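Local coordinates for protein 3-oxo-tetronate kinase (Haemophilus influenzae, PDB 1YZY) that catalyses the ATP-dependent phosphorylation of 3-oxo-tetronate to 3-oxo-tetronate 4-phosphate, at residues P271-D276 with I287-Q292; K341-Q344 with N349-T352; T248-G253 with D403-A408. All coordinates share one frame; numbering follows the deposited sequence.

How the interactions relate
Of the segments in contact, strand 248-252 comes first along the chain and strand 272-274 follows. Interaction 1 closes a short loop, where helix 286-295 comes back onto Phe273. Interaction 2 comes later and in series, joining the end of helix 324-345 to strand 349-353 by the shortest loop of the three. Interaction 3 closes last, when helix 404-410 returns to strand 248-252. Its long loop encloses both others, and none of the loops cross. Interactions 1 and 2 touch where Ile287, Glu288 and Tyr291 pack on Lys341. Interactions 2 and 3 share paired strands, with Ile351 N 2.9 Å from Val249 O. All three tie helices to strands of the nucleotide-binding C-terminal domain.

Interaction 1. Residues P271-D276 with I287-Q292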
loop_
_atom_site.group_PDB
_atom_site.type_symbol
_atom_site.label_atom_id
_atom_site.label_comp_id
_atom_site.label_asym_id
_atom_site.label_seq_id
_atom_site.Cartn_x
_atom_site.Cartn_y
_atom_site.Cartn_z
ATOM N N PRO A 271 -30.054 -4.811 -4.921
ATOM C CA PRO A 271 -30.654 -3.591 -5.479
ATOM C C PRO A 271 -29.579 -2.804 -6.221
ATOM O O PRO A 271 -28.511 -2.547 -5.674
ATOM C CB PRO A 271 -31.099 -2.833 -4.229
ATOM C CG PRO A 271 -31.409 -3.919 -3.271
ATOM C CD PRO A 271 -30.252 -4.855 -3.460
ATOM N N HIS A 272 -29.862 -2.408 -7.449
ATOM C CA HIS A 272 -28.882 -1.678 -8.228
ATOM C C HIS A 272 -29.496 -0.496 -8.952
ATOM O O HIS A 272 -30.558 -0.598 -9.568
ATOM C CB HIS A 272 -28.215 -2.619 -9.226
ATOM C CG HIS A 272 -29.187 -3.460 -9.994
ATOM N ND1 HIS A 272 -29.814 -4.556 -9.441
ATOM C CD2 HIS A 272 -29.650 -3.359 -11.261
ATOM C CE1 HIS A 272 -30.623 -5.094 -10.336
ATOM N NE2 HIS A 272 -30.543 -4.389 -11.450
ATOM N N PHE A 273 -28.785 0.620 -8.908
ATOM C CA PHE A 273 -29.229 1.840 -9.543
ATOM C C PHE A 273 -28.073 2.344 -10.388
ATOM O O PHE A 273 -27.058 2.775 -9.850
ATOM C CB PHE A 273 -29.592 2.866 -8.465
ATOM C CG PHE A 273 -30.251 4.110 -8.996
ATOM C CD1 PHE A 273 -29.600 4.930 -9.918
ATOM C CD2 PHE A 273 -31.517 4.471 -8.564
ATOM C CE1 PHE A 273 -30.199 6.087 -10.399
ATOM C CE2 PHE A 273 -32.128 5.632 -9.038
ATOM C CZ PHE A 273 -31.466 6.439 -9.958
ATOM N N GLN A 274 -28.219 2.277 -11.704
ATOM C CA GLN A 274 -27.168 2.750 -12.591
ATOM C C GLN A 274 -27.092 4.278 -12.620
ATOM O O GLN A 274 -28.072 4.952 -12.946
ATOM C CB GLN A 274 -27.372 2.228 -14.008
ATOM C CG GLN A 274 -26.318 2.742 -14.967
ATOM C CD GLN A 274 -26.508 2.238 -16.371
ATOM O OE1 GLN A 274 -27.478 1.540 -16.669
ATOM N NE2 GLN A 274 -25.590 2.603 -17.257
ATOM N N LEU A 275 -25.924 4.812 -12.282
ATOM C CA LEU A 275 -25.707 6.249 -12.274
ATOM C C LEU A 275 -25.631 6.727 -13.728
ATOM O O LEU A 275 -24.746 6.310 -14.481
ATOM C CB LEU A 275 -24.410 6.570 -11.515
ATOM C CG LEU A 275 -24.098 7.990 -11.028
ATOM C CD1 LEU A 275 -22.977 7.916 -10.012
ATOM C CD2 LEU A 275 -23.712 8.928 -12.171
ATOM N N ASP A 276 -26.592 7.557 -14.128
ATOM C CA ASP A 276 -26.655 8.101 -15.481
ATOM C C ASP A 276 -25.877 9.416 -15.525
ATOM O O ASP A 276 -26.164 10.332 -14.753
ATOM C CB ASP A 276 -28.120 8.326 -15.877
ATOM C CG ASP A 276 -28.275 8.925 -17.266
ATOM O OD1 ASP A 276 -27.746 8.341 -18.236
ATOM O OD2 ASP A 276 -28.934 9.978 -17.384
ATOM N N ILE A 287 -28.704 13.831 -6.559
ATOM C CA ILE A 287 -28.059 13.341 -5.357
ATOM C C ILE A 287 -29.105 13.011 -4.296
ATOM O O ILE A 287 -28.956 12.042 -3.552
ATOM C CB ILE A 287 -27.017 14.362 -4.847
ATOM C CG1 ILE A 287 -25.877 14.468 -5.873
ATOM C CG2 ILE A 287 -26.491 13.961 -3.469
ATOM C CD1 ILE A 287 -24.903 15.592 -5.627
ATOM N N GLU A 288 -30.166 13.808 -4.232
ATOM C CA GLU A 288 -31.223 13.565 -3.255
ATOM C C GLU A 288 -32.019 12.320 -3.617
ATOM O O GLU A 288 -32.462 11.586 -2.740
ATOM C CB GLU A 288 -32.162 14.768 -3.145
ATOM C CG GLU A 288 -33.186 14.665 -1.996
ATOM C CD GLU A 288 -32.553 14.707 -0.606
ATOM O OE1 GLU A 288 -31.460 15.304 -0.452
ATOM O OE2 GLU A 288 -33.158 14.158 0.341
ATOM N N GLN A 289 -32.219 12.097 -4.911
ATOM C CA GLN A 289 -32.959 10.930 -5.369
ATOM C C GLN A 289 -32.182 9.655 -5.027
ATOM O O GLN A 289 -32.749 8.701 -4.498
ATOM C CB GLN A 289 -33.201 11.002 -6.878
ATOM C CG GLN A 289 -34.154 9.933 -7.388
ATOM C CD GLN A 289 -34.024 9.683 -8.876
ATOM O OE1 GLN A 289 -33.617 10.561 -9.634
ATOM N NE2 GLN A 289 -34.378 8.476 -9.304
ATOM N N LEU A 290 -30.895 9.643 -5.366
ATOM C CA LEU A 290 -30.018 8.505 -5.100
ATOM C C LEU A 290 -29.924 8.208 -3.609
ATOM O O LEU A 290 -29.842 7.044 -3.213
ATOM C CB LEU A 290 -28.607 8.773 -5.633
ATOM C CG LEU A 290 -28.368 8.949 -7.129
ATOM C CD1 LEU A 290 -26.953 9.419 -7.344
ATOM C CD2 LEU A 290 -28.615 7.651 -7.858
ATOM N N TYR A 291 -29.847 9.261 -2.799
ATOM C CA TYR A 291 -29.758 9.121 -1.345
ATOM C C TYR A 291 -30.981 8.405 -0.787
ATOM O O TYR A 291 -30.858 7.482 0.025
ATOM C CB TYR A 291 -29.625 10.500 -0.688
ATOM C CG TYR A 291 -29.815 10.500 0.816
ATOM C CD1 TYR A 291 -28.792 10.087 1.671
ATOM C CD2 TYR A 291 -31.011 10.931 1.386
ATOM C CE1 TYR A 291 -28.958 10.109 3.053
ATOM C CE2 TYR A 291 -31.185 10.953 2.769
ATOM C CZ TYR A 291 -30.156 10.546 3.593
ATOM O OH TYR A 291 -30.309 10.606 4.958
ATOM N N GLN A 292 -32.156 8.878 -1.194
ATOM C CA GLN A 292 -33.414 8.305 -0.744
ATOM C C GLN A 292 -33.513 6.854 -1.176
ATOM O O GLN A 292 -33.902 6.002 -0.380
ATOM C CB GLN A 292 -34.609 9.114 -1.273
ATOM C CG GLN A 292 -34.669 10.562 -0.768
ATOM C CD GLN A 292 -34.815 10.687 0.753
ATOM O OE1 GLN A 292 -35.393 9.822 1.416
ATOM N NE2 GLN A 292 -34.307 11.789 1.304
#
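The ring of Phe273 carries Leu290 over one face and meets Gln289 at its edge. Over the face, methyl CD2 of Leu290 makes a CH-pi contact, 3.6 Å from the centroid of the Phe273 ring and 23° off the ring normal. It lies toward the rim, with Leu290 CD2 3.4 Å from Phe273 CE1. At the edge, Gln289 NE2 lies in the ring plane, 3.6 Å from Phe273 CZ and about as far from CE2. The amide plane stands 72° from the ring, and the amide nitrogen makes no hydrogen bond with it. Phe273 has CG anti to the backbone N (chi1 -172°), and its CB points toward the helix. The Gln289 chain is extended beyond CG, which carries its amide out to the ring.

Phe273 lies on strand 272-274, the outermost strand at this end of the C-terminal domain. The strand pairs with strand 305-307 through backbone bonds of Phe273 to Met305 and Tyr307. Helix 286-295 thus packs against an edge strand of the nucleotide-binding domain. Leu290 is buried and also touches Val306 and Thr334, while Gln289 is exposed. Trp293, one turn farther along the helix, adds an edge-to-face ring contact to Phe273. On the helix itself, Gln292 NE2 donates a hydrogen bond to Glu288 OE2 at 2.8 Å. The Glu288 oxygen is met on its anti side.

Interaction 2. Residues K341-Q344 with N349-T352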
loop_
_atom_site.group_PDB
_atom_site.type_symbol
_atom_site.label_atom_id
_atom_site.label_comp_id
_atom_site.label_asym_id
_atom_site.label_seq_id
_atom_site.Cartn_x
_atom_site.Cartn_y
_atom_site.Cartn_z
ATOM N N LYS A 341 -23.620 12.180 2.545
ATOM C CA LYS A 341 -24.992 12.165 3.051
ATOM C C LYS A 341 -25.303 10.837 3.727
ATOM O O LYS A 341 -25.954 10.808 4.772
ATOM C CB LYS A 341 -25.997 12.428 1.922
ATOM C CG LYS A 341 -25.875 13.817 1.295
ATOM C CD LYS A 341 -26.984 14.102 0.288
ATOM C CE LYS A 341 -28.123 14.928 0.889
ATOM N NZ LYS A 341 -28.866 14.238 1.987
ATOM N N LEU A 342 -24.841 9.743 3.125
ATOM C CA LEU A 342 -25.065 8.409 3.673
ATOM C C LEU A 342 -24.363 8.230 5.011
ATOM O O LEU A 342 -24.895 7.569 5.901
ATOM C CB LEU A 342 -24.607 7.327 2.691
ATOM C CG LEU A 342 -25.332 7.254 1.347
ATOM C CD1 LEU A 342 -24.629 6.281 0.432
ATOM C CD2 LEU A 342 -26.786 6.855 1.547
ATOM N N LYS A 343 -23.171 8.804 5.154
ATOM C CA LYS A 343 -22.438 8.680 6.412
ATOM C C LYS A 343 -23.163 9.437 7.518
ATOM O O LYS A 343 -23.207 8.977 8.662
ATOM C CB LYS A 343 -21.002 9.194 6.291
ATOM C CG LYS A 343 -20.104 8.744 7.450
ATOM C CD LYS A 343 -18.781 9.484 7.491
ATOM C CE LYS A 343 -18.932 10.865 8.102
ATOM N NZ LYS A 343 -17.664 11.642 8.071
ATOM N N GLN A 344 -23.674 10.623 7.188
ATOM C CA GLN A 344 -24.414 11.434 8.153
ATOM C C GLN A 344 -25.688 10.695 8.567
ATOM O O GLN A 344 -26.111 10.760 9.723
ATOM C CB GLN A 344 -24.752 12.808 7.558
ATOM C CG GLN A 344 -25.696 13.672 8.413
ATOM C CD GLN A 344 -25.173 13.953 9.825
ATOM O OE1 GLN A 344 -25.944 13.988 10.789
ATOM N NE2 GLN A 344 -23.868 14.179 9.945
ATOM N N ASN A 349 -20.440 1.096 6.435
ATOM C CA ASN A 349 -19.569 0.294 5.579
ATOM C C ASN A 349 -19.662 0.766 4.130
ATOM O O ASN A 349 -20.753 0.811 3.550
ATOM C CB ASN A 349 -19.960 -1.192 5.638
ATOM C CG ASN A 349 -20.025 -1.744 7.056
ATOM O OD1 ASN A 349 -20.873 -2.584 7.361
ATOM N ND2 ASN A 349 -19.101 -1.325 7.909
ATOM N N PHE A 350 -18.521 1.116 3.538
ATOM C CA PHE A 350 -18.487 1.574 2.150
ATOM C C PHE A 350 -17.601 0.670 1.298
ATOM O O PHE A 350 -16.434 0.454 1.611
ATOM C CB PHE A 350 -17.955 3.005 2.065
ATOM C CG PHE A 350 -18.807 4.016 2.770
ATOM C CD1 PHE A 350 -19.673 4.834 2.050
ATOM C CD2 PHE A 350 -18.741 4.158 4.150
ATOM C CE1 PHE A 350 -20.468 5.782 2.697
ATOM C CE2 PHE A 350 -19.526 5.096 4.808
ATOM C CZ PHE A 350 -20.393 5.912 4.079
ATOM N N ILE A 351 -18.160 0.146 0.216
ATOM C CA ILE A 351 -17.422 -0.722 -0.692
ATOM C C ILE A 351 -17.333 -0.009 -2.040
ATOM O O ILE A 351 -18.315 0.074 -2.770
ATOM C CB ILE A 351 -18.140 -2.085 -0.857
ATOM C CG1 ILE A 351 -18.322 -2.748 0.512
ATOM C CG2 ILE A 351 -17.352 -3.002 -1.787
ATOM C CD1 ILE A 351 -19.129 -4.007 0.467
ATOM N N THR A 352 -16.168 0.541 -2.345
ATOM C CA THR A 352 -15.975 1.256 -3.601
ATOM C C THR A 352 -15.220 0.454 -4.662
ATOM O O THR A 352 -14.504 -0.507 -4.353
ATOM C CB THR A 352 -15.251 2.599 -3.362
ATOM O OG1 THR A 352 -14.005 2.362 -2.694
ATOM C CG2 THR A 352 -16.107 3.517 -2.481
#
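This is a buried, apolar contact between helix and strand in the nucleotide-binding C-terminal domain. The last turn of helix 324-345 meets the strand that follows it, 349-353. Phe350 is the residue the strand contributes. Its ring reaches the helix with CZ foremost, 4.0 Å from Lys343 CB. Leu342 CB is a little farther off, at 4.4 Å from Phe350 CE1. Both CB atoms approach the ring obliquely. The backbone is close as well, with Lys343 N 4.2 Å from Phe350 CZ. No hydrogen bond joins the two segments.

The CB of Phe350 points toward the helix, and a chi1 of -63° carries the ring on in that direction. Lys343 offers the base of its chain. With CG anti to the backbone N (chi1 -165°), the chain heads away from the ring from CG onward, and NZ ends far from it. There Lys343 NZ forms a salt bridge with Glu388. CB, the base of the chain, meets the ring while the charge is paired away from it.

Around the contact, Leu342 packs on Tyr291, Val294 and Ile295 of helix 286-295. Phe350 also touches Val249 of strand 248-252, the neighbour of its own strand. On the other side, strand 349-353 pairs with strand 391-395 through backbone bonds of Phe350 to Phe391 and Ala393.

Interaction 3. Residues T248-G253 with D403-A408; sequences TVVLSG and DFFEYA
Two torsions bring Val250 and Phe405 together. On the strand, Val250 has CG1 anti to the backbone N (chi1 174°), which puts this methyl above the ring. On the helix, Phe405 has CG beside its backbone N and anti to the carbonyl carbon (chi1 -65°), and its CB points toward the strand. The result is a CH-pi contact. Val250 CG1 lies 4.0 Å from the centroid of the Phe405 ring and 21° off the ring normal. Val250 CG1 sits over the face but toward the rim, 3.7 Å from Phe405 CD1.

The far end of the ring reaches Ser252, two residues along the strand. Ser252 OG is 3.7 Å from Phe405 CZ, in an oblique approach that is packing only. The polar partner of this hydroxyl is Thr309 OG1, to which it is hydrogen-bonded. All three touching residues are buried. No hydrogen bond joins the two segments, so the helix rests on the strand by side-chain packing.

Phe405 also packs on Gln262 of helix 257-266 and on Ala353 of strand 349-353. Past Ser252 the strand ends and the chain leads through Gly253 to Ser254, which probably binds ATP. The side chain of Ser252 is about 6 Å from that of Ser254. The contact is thus helix-on-sheet packing in the nucleotide-binding domain, at the strand end leading to the probable ATP site.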
loop_
_atom_site.group_PDB
_atom_site.type_symbol
_atom_site.label_atom_id
_atom_site.label_comp_id
_atom_site.label_asym_id
_atom_site.label_seq_id
_atom_site.Cartn_x
_atom_site.Cartn_y
_atom_site.Cartn_z
ATOM N N THR A 248 -24.626 -0.995 4.823
ATOM C CA THR A 248 -23.532 -1.018 3.848
ATOM C C THR A 248 -23.986 -0.510 2.488
ATOM O O THR A 248 -25.167 -0.622 2.136
ATOM C CB THR A 248 -22.976 -2.474 3.683
ATOM O OG1 THR A 248 -22.452 -2.938 4.936
ATOM C CG2 THR A 248 -21.885 -2.546 2.618
ATOM N N VAL A 249 -23.046 0.035 1.720
ATOM C CA VAL A 249 -23.329 0.548 0.383
ATOM C C VAL A 249 -22.154 0.293 -0.568
ATOM O O VAL A 249 -20.988 0.328 -0.165
ATOM C CB VAL A 249 -23.686 2.073 0.411
ATOM C CG1 VAL A 249 -22.482 2.910 0.822
ATOM C CG2 VAL A 249 -24.221 2.522 -0.938
ATOM N N VAL A 250 -22.483 -0.034 -1.812
ATOM C CA VAL A 250 -21.494 -0.289 -2.850
ATOM C C VAL A 250 -21.570 0.859 -3.847
ATOM O O VAL A 250 -22.644 1.155 -4.378
ATOM C CB VAL A 250 -21.784 -1.630 -3.606
ATOM C CG1 VAL A 250 -20.839 -1.800 -4.780
ATOM C CG2 VAL A 250 -21.654 -2.818 -2.666
ATOM N N LEU A 251 -20.442 1.526 -4.067
ATOM C CA LEU A 251 -20.364 2.639 -5.012
ATOM C C LEU A 251 -19.308 2.283 -6.065
ATOM O O LEU A 251 -18.110 2.387 -5.814
ATOM C CB LEU A 251 -20.017 3.936 -4.266
ATOM C CG LEU A 251 -20.975 4.338 -3.125
ATOM C CD1 LEU A 251 -20.409 5.464 -2.309
ATOM C CD2 LEU A 251 -22.347 4.713 -3.660
ATOM N N SER A 252 -19.774 1.872 -7.242
ATOM C CA SER A 252 -18.919 1.436 -8.353
ATOM C C SER A 252 -18.804 2.428 -9.510
ATOM O O SER A 252 -19.796 2.748 -10.157
ATOM C CB SER A 252 -19.474 0.118 -8.900
ATOM O OG SER A 252 -18.483 -0.640 -9.563
ATOM N N GLY A 253 -17.588 2.875 -9.801
ATOM C CA GLY A 253 -17.397 3.815 -10.891
ATOM C C GLY A 253 -16.464 3.375 -12.008
ATOM O O GLY A 253 -16.450 3.991 -13.078
ATOM N N ASP A 403 -17.052 -12.542 -8.259
ATOM C CA ASP A 403 -18.007 -12.377 -7.172
ATOM C C ASP A 403 -17.527 -11.454 -6.049
ATOM O O ASP A 403 -17.964 -11.593 -4.905
ATOM C CB ASP A 403 -18.376 -13.753 -6.601
ATOM C CG ASP A 403 -17.241 -14.397 -5.806
ATOM O OD1 ASP A 403 -17.555 -15.192 -4.894
ATOM O OD2 ASP A 403 -16.049 -14.116 -6.075
ATOM N N PHE A 404 -16.659 -10.502 -6.375
ATOM C CA PHE A 404 -16.129 -9.594 -5.368
ATOM C C PHE A 404 -17.133 -8.857 -4.474
ATOM O O PHE A 404 -17.006 -8.890 -3.247
ATOM C CB PHE A 404 -15.177 -8.575 -5.993
ATOM C CG PHE A 404 -14.713 -7.527 -5.024
ATOM C CD1 PHE A 404 -13.807 -7.847 -4.015
ATOM C CD2 PHE A 404 -15.249 -6.241 -5.058
ATOM C CE1 PHE A 404 -13.449 -6.905 -3.047
ATOM C CE2 PHE A 404 -14.897 -5.294 -4.094
ATOM C CZ PHE A 404 -13.996 -5.628 -3.086
ATOM N N PHE A 405 -18.102 -8.163 -5.065
ATOM C CA PHE A 405 -19.054 -7.408 -4.245
ATOM C C PHE A 405 -19.777 -8.179 -3.161
ATOM O O PHE A 405 -19.765 -7.753 -2.004
ATOM C CB PHE A 405 -20.036 -6.617 -5.103
ATOM C CG PHE A 405 -19.383 -5.534 -5.901
ATOM C CD1 PHE A 405 -18.479 -4.667 -5.296
ATOM C CD2 PHE A 405 -19.621 -5.416 -7.261
ATOM C CE1 PHE A 405 -17.818 -3.701 -6.035
ATOM C CE2 PHE A 405 -18.968 -4.453 -8.010
ATOM C CZ PHE A 405 -18.060 -3.592 -7.395
ATOM N N GLU A 406 -20.397 -9.305 -3.517
ATOM C CA GLU A 406 -21.099 -10.109 -2.515
ATOM C C GLU A 406 -20.125 -10.790 -1.552
ATOM O O GLU A 406 -20.407 -10.899 -0.352
ATOM C CB GLU A 406 -22.035 -11.134 -3.164
ATOM C CG GLU A 406 -21.376 -12.177 -4.041
ATOM C CD GLU A 406 -22.357 -13.264 -4.466
ATOM O OE1 GLU A 406 -22.858 -14.003 -3.584
ATOM O OE2 GLU A 406 -22.637 -13.373 -5.683
ATOM N N TYR A 407 -18.977 -11.219 -2.074
ATOM C CA TYR A 407 -17.956 -11.875 -1.253
ATOM C C TYR A 407 -17.450 -10.965 -0.135
ATOM O O TYR A 407 -17.326 -11.398 1.016
ATOM C CB TYR A 407 -16.770 -12.348 -2.099
ATOM C CG TYR A 407 -15.757 -13.115 -1.286
ATOM C CD1 TYR A 407 -16.120 -14.290 -0.625
ATOM C CD2 TYR A 407 -14.461 -12.636 -1.114
ATOM C CE1 TYR A 407 -15.223 -14.965 0.193
ATOM C CE2 TYR A 407 -13.547 -13.307 -0.295
ATOM C CZ TYR A 407 -13.939 -14.472 0.359
ATOM O OH TYR A 407 -13.061 -15.135 1.192
ATOM N N ALA A 408 -17.106 -9.730 -0.494
ATOM C CA ALA A 408 -16.630 -8.745 0.467
ATOM C C ALA A 408 -17.579 -8.664 1.665
ATOM O O ALA A 408 -17.148 -8.465 2.803
ATOM C CB ALA A 408 -16.524 -7.391 -0.203
#